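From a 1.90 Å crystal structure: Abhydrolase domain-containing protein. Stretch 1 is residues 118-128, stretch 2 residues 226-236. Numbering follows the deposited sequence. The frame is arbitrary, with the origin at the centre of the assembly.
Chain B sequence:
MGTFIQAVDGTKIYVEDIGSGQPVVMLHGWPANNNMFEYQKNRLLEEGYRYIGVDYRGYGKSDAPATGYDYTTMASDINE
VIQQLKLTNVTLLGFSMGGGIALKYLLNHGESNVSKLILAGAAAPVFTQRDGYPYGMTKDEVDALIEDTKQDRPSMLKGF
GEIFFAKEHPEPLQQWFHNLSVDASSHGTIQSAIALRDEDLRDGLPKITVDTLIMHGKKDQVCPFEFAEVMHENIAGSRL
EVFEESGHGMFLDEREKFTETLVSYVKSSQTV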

# COMPACT_ATOMS: atom_id res chain seq x y z
N ILE B 118 -3.47 16.83 -2.14
CA ILE B 118 -4.35 17.95 -1.93
C ILE B 118 -5.73 17.39 -2.04
O ILE B 118 -6.01 16.62 -2.96
N LEU B 119 -6.58 17.72 -1.08
CA LEU B 119 -7.94 17.25 -1.07
C LEU B 119 -8.79 18.52 -1.12
O LEU B 119 -8.74 19.27 -0.21
N ALA B 120 -9.57 18.73 -2.20
CA ALA B 120 -10.23 20.01 -2.51
C ALA B 120 -11.71 19.73 -2.53
O ALA B 120 -12.16 18.99 -3.36
N GLY B 121 -12.48 20.25 -1.56
CA GLY B 121 -13.89 19.95 -1.46
C GLY B 121 -14.20 18.46 -1.44
O GLY B 121 -15.19 18.02 -1.96
N ALA B 122 -13.32 17.63 -0.87
CA ALA B 122 -13.36 16.20 -1.09
C ALA B 122 -14.59 15.51 -0.47
O ALA B 122 -15.04 15.86 0.64
N ALA B 123 -15.08 14.50 -1.18
CA ALA B 123 -16.14 13.61 -0.72
C ALA B 123 -15.55 12.53 0.18
O ALA B 123 -15.50 11.35 -0.13
N ALA B 124 -15.11 12.96 1.34
CA ALA B 124 -14.40 12.05 2.25
C ALA B 124 -14.44 12.58 3.66
O ALA B 124 -14.51 13.78 3.83
N PRO B 125 -14.38 11.68 4.66
CA PRO B 125 -14.27 10.19 4.46
C PRO B 125 -15.49 9.43 3.95
O PRO B 125 -15.36 8.24 3.55
N VAL B 126 -16.66 10.08 4.00
CA VAL B 126 -17.88 9.51 3.49
C VAL B 126 -18.65 10.68 2.96
O VAL B 126 -18.64 11.76 3.51
N PHE B 127 -19.33 10.44 1.86
CA PHE B 127 -20.13 11.52 1.23
C PHE B 127 -21.56 11.58 1.83
O PHE B 127 -22.23 12.60 1.69
N THR B 128 -22.01 10.47 2.37
CA THR B 128 -23.36 10.34 2.92
C THR B 128 -23.32 10.05 4.44
O THR B 128 -22.29 9.63 4.98
N GLU B 226 -18.02 20.42 7.33
CA GLU B 226 -17.75 19.43 8.37
C GLU B 226 -16.88 18.24 7.89
O GLU B 226 -16.04 17.71 8.66
N PHE B 227 -17.05 17.82 6.63
CA PHE B 227 -16.14 16.77 6.06
C PHE B 227 -14.67 17.20 6.21
O PHE B 227 -13.79 16.38 6.55
N ALA B 228 -14.39 18.48 5.96
CA ALA B 228 -13.03 19.01 6.05
C ALA B 228 -12.47 18.93 7.46
O ALA B 228 -11.35 18.56 7.66
N GLU B 229 -13.29 19.31 8.44
CA GLU B 229 -12.90 19.15 9.84
C GLU B 229 -12.54 17.70 10.18
O GLU B 229 -11.57 17.43 10.86
N VAL B 230 -13.30 16.77 9.66
CA VAL B 230 -13.06 15.37 9.95
C VAL B 230 -11.73 14.92 9.32
O VAL B 230 -10.90 14.26 9.97
N MET B 231 -11.51 15.34 8.09
CA MET B 231 -10.29 14.97 7.40
C MET B 231 -9.06 15.52 8.08
O MET B 231 -8.08 14.80 8.18
N HIS B 232 -9.13 16.79 8.51
CA HIS B 232 -8.03 17.50 9.16
C HIS B 232 -7.66 16.85 10.52
O HIS B 232 -6.49 16.86 10.93
N GLU B 233 -8.66 16.31 11.22
CA GLU B 233 -8.41 15.69 12.49
C GLU B 233 -7.69 14.35 12.32
O GLU B 233 -6.81 14.02 13.12
N ASN B 234 -8.04 13.63 11.26
CA ASN B 234 -7.66 12.23 11.08
C ASN B 234 -6.49 11.94 10.14
O ASN B 234 -5.90 10.84 10.22
N ILE B 235 -6.17 12.87 9.25
CA ILE B 235 -5.00 12.71 8.38
C ILE B 235 -3.86 13.45 9.08
O ILE B 235 -3.93 14.67 9.32
N ALA B 236 -2.80 12.69 9.37
CA ALA B 236 -1.62 13.16 10.07
C ALA B 236 -0.87 14.27 9.39
O ALA B 236 -0.56 14.24 8.17

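This is a buried, largely apolar contact in which one side of a helix packs against the end of a strand and the loop that follows it, with no hydrogen bond crossing between them. Phe-227 and Met-231, four residues apart on the helix, supply most of its buried surface; Ile-235, just past the helix, adds a smaller contact. Phe-227 (chi1 m) points toward the loop, and its flat ring fits among backbone carbonyls: Val-126 O lies over one face, 3.1 Å from Phe-227 CZ, while Ala-122 O and Phe-127 O sit near the ring plane, 3.6 Å from CD2 and 3.4 Å from CZ of Phe-227, respectively. Phe-127 O and Ala-124 O are buried here without a polar partner. Met-231 starts sideways, but its flexible m, t, m chain brings the sulfur inward; SD lies 3.6 Å from Leu-119 CD1 and 4.0 Å from the CB atoms of both Ala-122 and Ala-124, two small methyls that make apolar contacts with the thioether. Leu-119 (m, t) points toward the helix, and its CD1 also meets Ile-235 CD1 at 3.6 Å. Pro-125, after a cis peptide bond, offers a compact apolar ring: its CG lies 3.5 Å from CG1 of Val-230 (chi1 t), and its CD 3.8 Å from Met-231 CG. Asn-234 instead serves its own helix, ND2 donating to Val-230 O at 2.9 Å.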

# COMPACT_ATOMS: atom_id res chain seq x y z
CB ILE B 118 -4.17 19.05 -2.99
CG1 ILE B 118 -2.71 19.51 -3.01
CG2 ILE B 118 -5.15 20.21 -2.74
CD1 ILE B 118 -2.28 20.21 -4.29
CB LEU B 119 -8.22 16.45 0.21
CG LEU B 119 -7.62 15.05 0.41
CD1 LEU B 119 -7.95 14.54 1.79
CD2 LEU B 119 -8.20 14.10 -0.60
CB ALA B 120 -9.77 20.57 -3.85
CB ALA B 122 -12.09 15.54 -0.56
CB ALA B 123 -16.85 13.00 -1.90
CB ALA B 124 -12.96 11.82 1.82
CB PRO B 125 -13.93 9.65 5.87
CG PRO B 125 -14.15 10.81 6.80
CD PRO B 125 -13.86 12.06 5.98
CB VAL B 126 -18.76 8.84 4.57
CG1 VAL B 126 -19.59 7.72 3.95
CG2 VAL B 126 -17.96 8.31 5.75
CB PHE B 127 -20.20 11.26 -0.30
CG PHE B 127 -20.97 12.31 -1.08
CD1 PHE B 127 -20.50 13.60 -1.18
CD2 PHE B 127 -22.15 11.96 -1.75
CE1 PHE B 127 -21.18 14.55 -1.91
CE2 PHE B 127 -22.82 12.89 -2.48
CZ PHE B 127 -22.34 14.20 -2.58
CB THR B 128 -24.19 9.28 2.13
OG1 THR B 128 -23.51 7.99 2.11
CG2 THR B 128 -24.40 9.81 0.70
CB GLU B 226 -19.03 18.94 9.05
CG GLU B 226 -19.71 19.99 9.91
CD GLU B 226 -20.83 20.76 9.23
OE1 GLU B 226 -20.83 20.90 7.97
OE2 GLU B 226 -21.72 21.23 9.96
CB PHE B 227 -16.37 16.57 4.57
CG PHE B 227 -17.65 15.83 4.17
CD1 PHE B 227 -18.67 15.53 5.06
CD2 PHE B 227 -17.84 15.53 2.83
CE1 PHE B 227 -19.83 14.90 4.63
CE2 PHE B 227 -19.00 14.88 2.37
CZ PHE B 227 -20.01 14.58 3.28
CB ALA B 228 -12.94 20.44 5.54
CB GLU B 229 -14.01 19.71 10.75
CG GLU B 229 -14.02 21.24 10.73
CD GLU B 229 -15.22 21.92 11.41
OE1 GLU B 229 -16.24 21.26 11.68
OE2 GLU B 229 -15.14 23.15 11.62
CB VAL B 230 -14.24 14.51 9.55
CG1 VAL B 230 -13.89 13.02 9.56
CG2 VAL B 230 -15.39 14.77 10.51
CB MET B 231 -10.31 15.43 5.96
CG MET B 231 -11.18 14.57 5.08
SD MET B 231 -11.15 15.10 3.33
CE MET B 231 -12.17 16.58 3.34
CB HIS B 232 -8.41 19.00 9.34
CG HIS B 232 -7.29 19.90 9.78
ND1 HIS B 232 -7.43 20.85 10.77
CD2 HIS B 232 -6.03 20.07 9.31
CE1 HIS B 232 -6.30 21.51 10.93
NE2 HIS B 232 -5.43 21.05 10.06
CB GLU B 233 -9.69 15.51 13.32
CG GLU B 233 -9.98 16.72 14.19
CD GLU B 233 -10.91 16.42 15.33
OE1 GLU B 233 -10.56 16.71 16.51
OE2 GLU B 233 -12.00 15.88 15.04
CB ASN B 234 -8.90 11.39 10.67
CG ASN B 234 -9.90 11.28 11.82
OD1 ASN B 234 -9.62 10.64 12.82
ND2 ASN B 234 -11.07 11.94 11.69
CB ILE B 235 -5.22 13.30 6.98
CG1 ILE B 235 -6.40 12.59 6.26
CG2 ILE B 235 -3.92 13.27 6.17
CD1 ILE B 235 -6.81 13.28 5.00
CB ALA B 236 -0.70 11.98 10.32